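Local coordinates for protein purine nucleoside phosphorylase (Schistosoma mansoni, PDB 5KO5) that catalyses the phosphorolysis of purine nucleosides such as inosine and guanosine, probably to the free base and ribose 1-phosphate, and is seen here with cytosine bound, at residues A7-A12 against D155-R160; S23-D28 against L70-V75; P59-A64 against E91-Q96; N146-G151 against E226-C231. All coordinates share one frame; numbering follows the deposited sequence.

Overall arrangement
The four contacts illustrate how side-chain chemistry follows depth in a fold. Contacts 2 and 4 are buried and almost wholly apolar: one packs the loop after helix 9-23 on strand 69-75, which lies between strands 47-51 and 78-84 in the sheet, the other sets a beta turn on helix 224-232. Contact 3 lies at the surface and contact 1 is partly buried, and in both a water links a backbone N-H to a side-chain oxygen. Contacts 1 and 2 involve the two ends of helix 9-23. Contacts 1, 3 and 4 touch one another through hydrogen bonds of Gln96, Asn95 and Arg160, and also reach neighbouring subunits; no other chain touches contact 2.

Contact 1 of 4, residues A7-A12 against D155-R160; sequences ANYENA and DEFGPR. With EDO (1,2-ethanediol), chain E.
Glu156 lays its aliphatic CG over one face of the Tyr9 ring, 4.0 Å from the ring centroid and displaced toward the rim, a CH-pi contact. The two side chains cross at about a right angle, yet ring and carboxylate planes are only 18° apart. The Glu156 chain bends at chi2 (90°), which brings its CD to 3.8 Å from Tyr9 CB.

A second apolar group gathers round Phe157. Its CE2 and CZ reach the first turn of the helix: CE2 lies 3.6 Å from Tyr9 CA, and CZ is 3.9 Å from Ala12 CB. The carbonyl carbon of Asn8 lies at the ring edge, in its plane.

The polar link across the contact runs through one water, which accepts from Tyr9 N and donates to Glu156 OE1 at 2.6 Å, joining a first-turn N-H of the helix to a carboxylate. On the helix side, Asn8 is the N-cap; its OD1 accepts from Asn11 N at 2.8 Å, with the donor nearly in line with the C=O bond. A 1,2-ethanediol, probably from the crystallisation liquor, makes a weak hydrogen bond to Glu156 O and touches Phe157 CD1.

The contact thus joins the start of helix 9-23 to the loop before helix 170-182, while Phe157 also packs on Arg103 of helix 95-108 and His232 of helix 224-232.

Contact 2 of 4, residues S23-D28 against L70-V75; sequences SNVLPD and LVLGSV
Val25 and Leu72 form the dense part of this contact, their side chains sliding past each other in opposite directions with the two CB atoms 4.0 Å apart. CG1 of Val25, anti to its backbone N (chi1 170°), reaches the same Leu72 CB and continues to Gly73 N at 4.1 Å. Farther out, the Leu72 methyls divide their neighbours. CD1 approaches Ser23 CB, while CD2 lies 3.9 Å from Ser23 OG and equally near Val25 O; Pro27 brings its ring atom CG to 4.2 Å from the same methyl. Leu72 therefore carries most of the buried surface on the strand side, and no hydrogen bond crosses between the segments.

At the end of helix 9-23 Ser23 forms an ST turn, its OG accepting from Val25 N at 3.1 Å with an N-H...O angle of 167°, and the same hydroxyl is hydrogen-bonded to Ile19 O one turn back. Asn24 then leaves the helix with positive phi (61°). This is the connection from a helix into strand 29-32 of the central sheet, and it lies across strand 69-75, with Val81 of strand 78-84 and Ile50 of strand 47-51 also packing on Leu72.

On the outer side packing gives way to solvent: the side chains of Asn24 and Leu26 leave the backbone away from the strand and are exposed, alternating with the inward Val25 and Pro27.

Contact 3 of 4, residues P59-A64 against E91-Q96; sequences PKTTVA and EGYSNQ
With CG anti to its carbonyl carbon (chi1 -67°), Tyr93 sends its ring toward Thr61, and Thr61 in turn has CG2 beside its own backbone N, with OG1 between N and the carbonyl carbon (chi1 68°). The two side chains meet obliquely at the end of the ring, where Tyr93 OH is 3.4 Å from Thr61 CB and as close to CG2. Lys60 O lies at the edge of the same ring, in its plane, 3.5 Å from CE1.

Ala64 closes the other part of the contact. Its CB touches Glu91 OE1 at 3.6 Å and stands farther, at 3.9 Å, from Tyr93 OH. Between the segments a water accepts from Ala64 N and lies 2.9 Å from Tyr93 OH, hydrogen-bonded to both. Lys60 turns elsewhere, its NZ donating to Thr62 OG1.

The loop 59-64 thus rests on the residues that lead into helix 95-108, for which Ser94 is the N-cap. Glu91 OE2 forms a salt bridge with Arg160 of a neighbouring subunit, which probably steadies its negative charge. No direct hydrogen bond joins the two segments: across the contact there are only van der Waals touches and one shared water, chemistry in keeping with a surface site beside a subunit interface.

Contact 4 of 4, residues N146-G151 against E226-C231; sequences NNVLVG and EVIIAC
A type I beta turn from Asn147 to Val150 packs its two central residues on one flank of helix 224-232, side chain to side chain. Val148 CG1 is 3.6 Å from Ile228 CG2 and 3.7 Å from Ile229 CD1, so it fits between neighbouring residues of the helix. Leu149 repeats the pattern with its two methyls: CD1 approaches Ile228 CG2 to 3.5 Å, while CD2 meets Ile229 CD1 at 3.6 Å. Ile229 bends at chi2 (-55°), and its CD1 touches both Val148 and Leu149. Val148 and Ile228 slide past each other in opposite directions; the other apolar pairs meet at a slant.

The turn is braced from within. Asn147 O accepts from Val150 N at 3.0 Å, and Asn147 OD1 accepts from Leu149 N at 2.9 Å, on a lone pair in the carbonyl plane, which makes an Asx turn. The same OD1 is 4.0 Å from Ile228 CG2.

In this phosphorylase-superfamily chain the helix packs against the central sheet, Val227 and Ala230 meeting strand 112-121. Helix 95-108 adds Ile98 against Val148 and both Ala99 and Ile102 against Ile229. From a neighbouring subunit Pro200 packs on Leu149, and Thr201 both packs on Ile228 and, through its OG1, hydrogen-bonds to Asn147 ND2.

Contact 1 of 4, residues A7-A12 against D155-R160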
# COMPACT_ATOMS: atom_id res chain seq x y z
N ALA A 7 17.36 -11.98 -5.55
CA ALA A 7 17.92 -11.30 -6.72
C ALA A 7 19.29 -10.68 -6.40
O ALA A 7 19.51 -9.47 -6.48
CB ALA A 7 16.93 -10.25 -7.23
N ASN A 8 20.20 -11.55 -5.99
CA ASN A 8 21.52 -11.10 -5.57
C ASN A 8 22.54 -11.25 -6.70
O ASN A 8 22.24 -11.75 -7.79
CB ASN A 8 21.96 -11.78 -4.26
CG ASN A 8 22.14 -13.27 -4.39
OD1 ASN A 8 22.27 -13.81 -5.49
ND2 ASN A 8 22.14 -13.96 -3.26
N TYR A 9 23.76 -10.82 -6.41
CA TYR A 9 24.84 -10.80 -7.38
C TYR A 9 25.18 -12.21 -7.84
O TYR A 9 25.30 -12.47 -9.05
CB TYR A 9 26.03 -10.14 -6.70
CG TYR A 9 27.26 -9.89 -7.51
CD1 TYR A 9 27.22 -9.23 -8.73
CD2 TYR A 9 28.50 -10.25 -7.01
CE1 TYR A 9 28.38 -8.97 -9.44
CE2 TYR A 9 29.65 -10.01 -7.70
CZ TYR A 9 29.60 -9.36 -8.91
OH TYR A 9 30.77 -9.12 -9.59
N GLU A 10 25.31 -13.15 -6.90
CA GLU A 10 25.66 -14.52 -7.26
C GLU A 10 24.59 -15.16 -8.14
O GLU A 10 24.90 -15.80 -9.16
CB GLU A 10 25.89 -15.35 -6.00
CG GLU A 10 26.03 -16.85 -6.29
CD GLU A 10 26.22 -17.68 -5.03
OE1 GLU A 10 26.69 -18.83 -5.14
OE2 GLU A 10 25.91 -17.18 -3.93
N ASN A 11 23.32 -15.00 -7.77
CA ASN A 11 22.25 -15.66 -8.51
C ASN A 11 22.08 -15.03 -9.89
O ASN A 11 21.87 -15.75 -10.88
CB ASN A 11 20.95 -15.60 -7.72
CG ASN A 11 21.00 -16.46 -6.47
OD1 ASN A 11 21.82 -17.37 -6.36
ND2 ASN A 11 20.10 -16.19 -5.53
N ALA A 12 22.12 -13.70 -9.98
CA ALA A 12 22.03 -13.06 -11.28
C ALA A 12 23.21 -13.45 -12.16
O ALA A 12 23.05 -13.62 -13.38
CB ALA A 12 21.94 -11.54 -11.13
N ASP A 155 24.10 -4.58 -2.63
CA ASP A 155 25.04 -3.47 -2.78
C ASP A 155 25.78 -3.50 -4.11
O ASP A 155 26.16 -2.44 -4.64
CB ASP A 155 26.06 -3.48 -1.64
CG ASP A 155 25.42 -3.29 -0.26
OD1 ASP A 155 24.45 -2.51 -0.16
OD2 ASP A 155 25.89 -3.90 0.72
N GLU A 156 26.02 -4.69 -4.66
CA GLU A 156 26.76 -4.77 -5.92
C GLU A 156 25.99 -4.14 -7.07
O GLU A 156 26.61 -3.78 -8.09
CB GLU A 156 27.06 -6.23 -6.27
CG GLU A 156 27.98 -6.91 -5.29
CD GLU A 156 27.25 -7.58 -4.16
OE1 GLU A 156 26.05 -7.28 -3.95
OE2 GLU A 156 27.88 -8.42 -3.48
N PHE A 157 24.68 -4.01 -6.95
CA PHE A 157 23.89 -3.40 -8.01
C PHE A 157 23.65 -1.92 -7.81
O PHE A 157 23.64 -1.17 -8.80
CB PHE A 157 22.57 -4.15 -8.21
CG PHE A 157 22.76 -5.53 -8.75
CD1 PHE A 157 23.05 -5.72 -10.09
CD2 PHE A 157 22.69 -6.64 -7.92
CE1 PHE A 157 23.26 -7.00 -10.60
CE2 PHE A 157 22.89 -7.91 -8.43
CZ PHE A 157 23.18 -8.09 -9.76
N GLY A 158 23.49 -1.45 -6.57
CA GLY A 158 23.14 -0.07 -6.37
C GLY A 158 23.00 0.27 -4.91
O GLY A 158 23.21 -0.56 -4.02
N PRO A 159 22.63 1.52 -4.65
CA PRO A 159 22.63 2.04 -3.28
C PRO A 159 21.33 1.69 -2.55
O PRO A 159 20.30 1.39 -3.15
CB PRO A 159 22.71 3.56 -3.50
CG PRO A 159 21.99 3.77 -4.79
CD PRO A 159 22.34 2.57 -5.64
N ARG A 160 21.40 1.79 -1.22
CA ARG A 160 20.24 1.52 -0.38
C ARG A 160 19.08 2.45 -0.72
O ARG A 160 17.91 2.02 -0.75
CB ARG A 160 20.65 1.64 1.09
CG ARG A 160 19.49 1.63 2.09
CD ARG A 160 18.89 0.23 2.35
NE ARG A 160 18.06 -0.26 1.25
CZ ARG A 160 17.35 -1.38 1.31
NH1 ARG A 160 16.63 -1.78 0.27
NH2 ARG A 160 17.40 -2.14 2.40
C1 EDO E . 26.33 -4.78 -11.22
O1 EDO E . 25.72 -3.48 -11.15
C2 EDO E . 27.70 -4.69 -11.87
O2 EDO E . 27.57 -4.54 -13.30
O HOH W 1 24.16 -9.13 -4.08

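Contact 2 of 4, residues S23-D28 against L70-V75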
# COMPACT_ATOMS: atom_id res chain seq x y z
N SER A 23 23.59 -18.07 -25.97
CA SER A 23 23.15 -17.08 -26.95
C SER A 23 24.27 -16.53 -27.82
O SER A 23 24.04 -16.24 -29.00
CB SER A 23 22.43 -15.92 -26.25
OG SER A 23 23.36 -15.03 -25.66
N ASN A 24 25.46 -16.36 -27.26
CA ASN A 24 26.59 -15.72 -27.95
C ASN A 24 26.29 -14.27 -28.34
O ASN A 24 26.94 -13.72 -29.24
CB ASN A 24 27.07 -16.54 -29.15
CG ASN A 24 28.50 -16.21 -29.54
OD1 ASN A 24 29.34 -15.95 -28.68
ND2 ASN A 24 28.77 -16.20 -30.84
N VAL A 25 25.33 -13.64 -27.68
CA VAL A 25 24.95 -12.25 -27.93
C VAL A 25 25.24 -11.44 -26.68
O VAL A 25 24.81 -11.82 -25.58
CB VAL A 25 23.46 -12.12 -28.32
CG1 VAL A 25 23.03 -10.66 -28.34
CG2 VAL A 25 23.20 -12.79 -29.66
N LEU A 26 25.97 -10.34 -26.84
CA LEU A 26 26.22 -9.41 -25.74
C LEU A 26 25.36 -8.17 -25.93
O LEU A 26 25.74 -7.27 -26.70
CB LEU A 26 27.71 -9.04 -25.68
CG LEU A 26 28.63 -10.18 -25.25
CD1 LEU A 26 30.08 -9.73 -25.21
CD2 LEU A 26 28.20 -10.73 -23.89
N PRO A 27 24.21 -8.08 -25.27
CA PRO A 27 23.26 -7.00 -25.60
C PRO A 27 23.64 -5.69 -24.93
O PRO A 27 24.15 -5.66 -23.80
CB PRO A 27 21.94 -7.53 -25.02
CG PRO A 27 22.39 -8.35 -23.83
CD PRO A 27 23.71 -8.97 -24.22
N ASP A 28 23.37 -4.59 -25.64
CA ASP A 28 23.53 -3.25 -25.11
C ASP A 28 22.21 -2.63 -24.67
O ASP A 28 22.20 -1.67 -23.89
CB ASP A 28 24.16 -2.32 -26.17
CG ASP A 28 25.56 -2.74 -26.56
OD1 ASP A 28 26.31 -3.26 -25.71
OD2 ASP A 28 25.92 -2.54 -27.74
N LEU A 70 13.36 -15.33 -22.88
CA LEU A 70 14.31 -14.26 -23.17
C LEU A 70 14.76 -14.41 -24.62
O LEU A 70 15.14 -15.51 -25.03
CB LEU A 70 15.52 -14.39 -22.25
CG LEU A 70 16.17 -13.13 -21.71
CD1 LEU A 70 15.17 -12.31 -20.90
CD2 LEU A 70 17.38 -13.50 -20.86
N VAL A 71 14.68 -13.33 -25.39
CA VAL A 71 15.04 -13.36 -26.81
C VAL A 71 16.18 -12.39 -27.03
O VAL A 71 16.07 -11.20 -26.71
CB VAL A 71 13.83 -13.02 -27.70
CG1 VAL A 71 14.20 -13.16 -29.17
CG2 VAL A 71 12.64 -13.90 -27.34
N LEU A 72 17.29 -12.89 -27.58
CA LEU A 72 18.46 -12.08 -27.86
C LEU A 72 18.75 -12.08 -29.35
O LEU A 72 18.55 -13.09 -30.04
CB LEU A 72 19.70 -12.59 -27.11
CG LEU A 72 19.62 -12.50 -25.59
CD1 LEU A 72 19.16 -13.82 -24.99
CD2 LEU A 72 20.96 -12.07 -25.01
N GLY A 73 19.25 -10.95 -29.84
CA GLY A 73 19.61 -10.85 -31.25
C GLY A 73 19.88 -9.41 -31.63
O GLY A 73 20.26 -8.60 -30.78
N SER A 74 19.68 -9.11 -32.90
CA SER A 74 20.00 -7.79 -33.44
C SER A 74 18.73 -7.11 -33.94
O SER A 74 17.92 -7.73 -34.64
CB SER A 74 21.01 -7.90 -34.59
OG SER A 74 22.28 -8.30 -34.10
N VAL A 75 18.58 -5.84 -33.59
CA VAL A 75 17.55 -4.97 -34.15
C VAL A 75 18.22 -3.67 -34.55
O VAL A 75 18.89 -3.03 -33.73
CB VAL A 75 16.42 -4.68 -33.14
CG1 VAL A 75 15.49 -3.60 -33.69
CG2 VAL A 75 15.66 -5.95 -32.82

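Contact 3 of 4, residues P59-A64 against E91-Q96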
# COMPACT_ATOMS: atom_id res chain seq x y z
N PRO A 59 12.55 -16.67 -12.42
CA PRO A 59 11.29 -16.95 -11.70
C PRO A 59 10.41 -17.96 -12.40
O PRO A 59 10.31 -17.99 -13.63
CB PRO A 59 10.61 -15.57 -11.62
CG PRO A 59 11.33 -14.72 -12.62
CD PRO A 59 12.71 -15.25 -12.76
N LYS A 60 9.75 -18.80 -11.60
CA LYS A 60 8.78 -19.74 -12.11
C LYS A 60 7.51 -19.00 -12.53
O LYS A 60 6.95 -18.23 -11.74
CB LYS A 60 8.44 -20.76 -11.02
CG LYS A 60 7.43 -21.82 -11.42
CD LYS A 60 7.33 -22.91 -10.35
CE LYS A 60 6.37 -24.01 -10.75
NZ LYS A 60 6.80 -24.70 -11.99
N THR A 61 7.05 -19.22 -13.76
CA THR A 61 5.89 -18.52 -14.29
C THR A 61 4.78 -19.47 -14.75
O THR A 61 3.87 -19.04 -15.46
CB THR A 61 6.29 -17.60 -15.45
OG1 THR A 61 6.71 -18.39 -16.57
CG2 THR A 61 7.43 -16.68 -15.05
N THR A 62 4.83 -20.74 -14.34
CA THR A 62 3.87 -21.70 -14.87
C THR A 62 2.47 -21.53 -14.27
O THR A 62 1.49 -21.93 -14.91
CB THR A 62 4.39 -23.13 -14.66
OG1 THR A 62 4.60 -23.36 -13.27
CG2 THR A 62 5.70 -23.32 -15.41
N VAL A 63 2.35 -20.97 -13.07
CA VAL A 63 1.01 -20.76 -12.53
C VAL A 63 0.23 -19.78 -13.40
O VAL A 63 -0.92 -20.02 -13.76
CB VAL A 63 1.07 -20.32 -11.05
CG1 VAL A 63 -0.33 -19.99 -10.55
CG2 VAL A 63 1.67 -21.42 -10.19
N ALA A 64 0.87 -18.66 -13.77
CA ALA A 64 0.23 -17.74 -14.71
C ALA A 64 0.19 -18.34 -16.11
O ALA A 64 -0.73 -18.04 -16.89
CB ALA A 64 0.97 -16.41 -14.73
N GLU A 91 0.30 -10.47 -10.43
CA GLU A 91 0.26 -11.93 -10.46
C GLU A 91 0.74 -12.55 -9.15
O GLU A 91 0.55 -13.76 -8.96
CB GLU A 91 1.14 -12.49 -11.58
CG GLU A 91 0.60 -12.25 -12.94
CD GLU A 91 -0.66 -13.09 -13.26
OE1 GLU A 91 -0.88 -14.18 -12.67
OE2 GLU A 91 -1.40 -12.66 -14.14
N GLY A 92 1.36 -11.77 -8.28
CA GLY A 92 1.89 -12.27 -7.03
C GLY A 92 3.38 -12.49 -7.02
O GLY A 92 3.90 -12.98 -6.01
N TYR A 93 4.08 -12.15 -8.10
CA TYR A 93 5.53 -12.29 -8.11
C TYR A 93 6.15 -11.42 -7.02
O TYR A 93 5.72 -10.29 -6.78
CB TYR A 93 6.10 -11.87 -9.46
CG TYR A 93 5.71 -12.79 -10.58
CD1 TYR A 93 6.10 -14.12 -10.57
CD2 TYR A 93 4.94 -12.34 -11.64
CE1 TYR A 93 5.72 -14.98 -11.59
CE2 TYR A 93 4.57 -13.18 -12.65
CZ TYR A 93 4.96 -14.49 -12.63
OH TYR A 93 4.58 -15.34 -13.65
N SER A 94 7.21 -11.93 -6.40
CA SER A 94 7.87 -11.21 -5.34
C SER A 94 8.82 -10.15 -5.91
O SER A 94 9.16 -10.14 -7.10
CB SER A 94 8.67 -12.17 -4.47
OG SER A 94 9.84 -12.59 -5.15
N ASN A 95 9.24 -9.26 -5.02
CA ASN A 95 10.26 -8.27 -5.36
C ASN A 95 11.49 -8.94 -5.96
O ASN A 95 12.09 -8.42 -6.91
CB ASN A 95 10.68 -7.52 -4.10
CG ASN A 95 9.64 -6.53 -3.65
OD1 ASN A 95 8.63 -6.33 -4.34
ND2 ASN A 95 9.87 -5.89 -2.50
N GLN A 96 11.88 -10.09 -5.41
CA GLN A 96 13.07 -10.77 -5.91
C GLN A 96 12.86 -11.28 -7.33
O GLN A 96 13.80 -11.26 -8.14
CB GLN A 96 13.45 -11.93 -4.99
CG GLN A 96 13.63 -11.55 -3.52
CD GLN A 96 14.56 -10.39 -3.32
OE1 GLN A 96 15.60 -10.28 -3.96
NE2 GLN A 96 14.19 -9.50 -2.39
O HOH W 2 3.19 -17.53 -12.29

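Contact 4 of 4, residues N146-G151 against E226-C231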
# COMPACT_ATOMS: atom_id res chain seq x y z
N ASN A 146 5.19 -1.50 -0.39
CA ASN A 146 5.35 -2.54 -1.40
C ASN A 146 6.29 -2.12 -2.53
O ASN A 146 6.19 -2.62 -3.65
CB ASN A 146 3.99 -3.00 -1.93
CG ASN A 146 3.31 -3.99 -1.01
OD1 ASN A 146 3.97 -4.73 -0.25
ND2 ASN A 146 1.99 -4.04 -1.06
N ASN A 147 7.22 -1.20 -2.27
CA ASN A 147 8.23 -0.87 -3.27
C ASN A 147 8.98 -2.13 -3.67
O ASN A 147 9.25 -3.01 -2.84
CB ASN A 147 9.20 0.14 -2.64
CG ASN A 147 10.09 0.86 -3.66
OD1 ASN A 147 10.97 0.24 -4.30
ND2 ASN A 147 9.91 2.18 -3.76
N VAL A 148 9.32 -2.22 -4.97
CA VAL A 148 10.07 -3.37 -5.48
C VAL A 148 11.43 -3.55 -4.80
O VAL A 148 11.98 -4.66 -4.83
CB VAL A 148 10.19 -3.27 -7.02
CG1 VAL A 148 11.13 -2.14 -7.40
CG2 VAL A 148 10.66 -4.59 -7.62
N LEU A 149 11.97 -2.50 -4.16
CA LEU A 149 13.25 -2.61 -3.47
C LEU A 149 13.13 -2.92 -1.97
O LEU A 149 14.17 -3.04 -1.31
CB LEU A 149 14.09 -1.33 -3.67
CG LEU A 149 14.78 -1.20 -5.03
CD1 LEU A 149 15.38 0.19 -5.17
CD2 LEU A 149 15.86 -2.29 -5.20
N VAL A 150 11.91 -3.08 -1.43
CA VAL A 150 11.82 -3.49 -0.03
C VAL A 150 12.51 -4.83 0.15
O VAL A 150 12.27 -5.78 -0.60
CB VAL A 150 10.35 -3.54 0.42
CG1 VAL A 150 10.24 -4.24 1.78
CG2 VAL A 150 9.77 -2.15 0.52
N GLY A 151 13.35 -4.91 1.18
CA GLY A 151 14.17 -6.07 1.44
C GLY A 151 15.61 -5.64 1.62
O GLY A 151 15.94 -4.45 1.51
N GLU A 226 10.04 -2.17 -12.77
CA GLU A 226 11.20 -2.36 -13.64
C GLU A 226 12.03 -1.10 -13.72
O GLU A 226 13.27 -1.17 -13.72
CB GLU A 226 10.75 -2.76 -15.05
CG GLU A 226 10.12 -4.12 -15.13
CD GLU A 226 8.61 -4.08 -15.12
OE1 GLU A 226 8.06 -3.27 -14.35
OE2 GLU A 226 7.98 -4.84 -15.88
N VAL A 227 11.38 0.07 -13.81
CA VAL A 227 12.08 1.35 -13.83
C VAL A 227 12.96 1.49 -12.60
O VAL A 227 14.11 1.94 -12.69
CB VAL A 227 11.08 2.51 -13.94
CG1 VAL A 227 11.79 3.84 -13.74
CG2 VAL A 227 10.36 2.50 -15.29
N ILE A 228 12.43 1.13 -11.43
CA ILE A 228 13.17 1.31 -10.19
C ILE A 228 14.37 0.37 -10.14
O ILE A 228 15.47 0.78 -9.75
CB ILE A 228 12.23 1.16 -8.99
CG1 ILE A 228 11.33 2.39 -8.92
CG2 ILE A 228 13.01 0.96 -7.68
CD1 ILE A 228 10.19 2.29 -7.88
N ILE A 229 14.19 -0.89 -10.54
CA ILE A 229 15.32 -1.81 -10.52
C ILE A 229 16.39 -1.35 -11.50
O ILE A 229 17.59 -1.38 -11.19
CB ILE A 229 14.86 -3.26 -10.79
CG1 ILE A 229 13.90 -3.74 -9.70
CG2 ILE A 229 16.08 -4.19 -10.88
CD1 ILE A 229 14.44 -3.63 -8.26
N ALA A 230 15.97 -0.89 -12.69
CA ALA A 230 16.93 -0.38 -13.67
C ALA A 230 17.66 0.85 -13.13
O ALA A 230 18.90 0.93 -13.21
CB ALA A 230 16.19 -0.04 -14.97
N CYS A 231 16.91 1.81 -12.58
CA CYS A 231 17.53 3.02 -12.03
C CYS A 231 18.51 2.67 -10.92
O CYS A 231 19.61 3.24 -10.84
CB CYS A 231 16.42 3.94 -11.52
SG CYS A 231 17.00 5.50 -10.82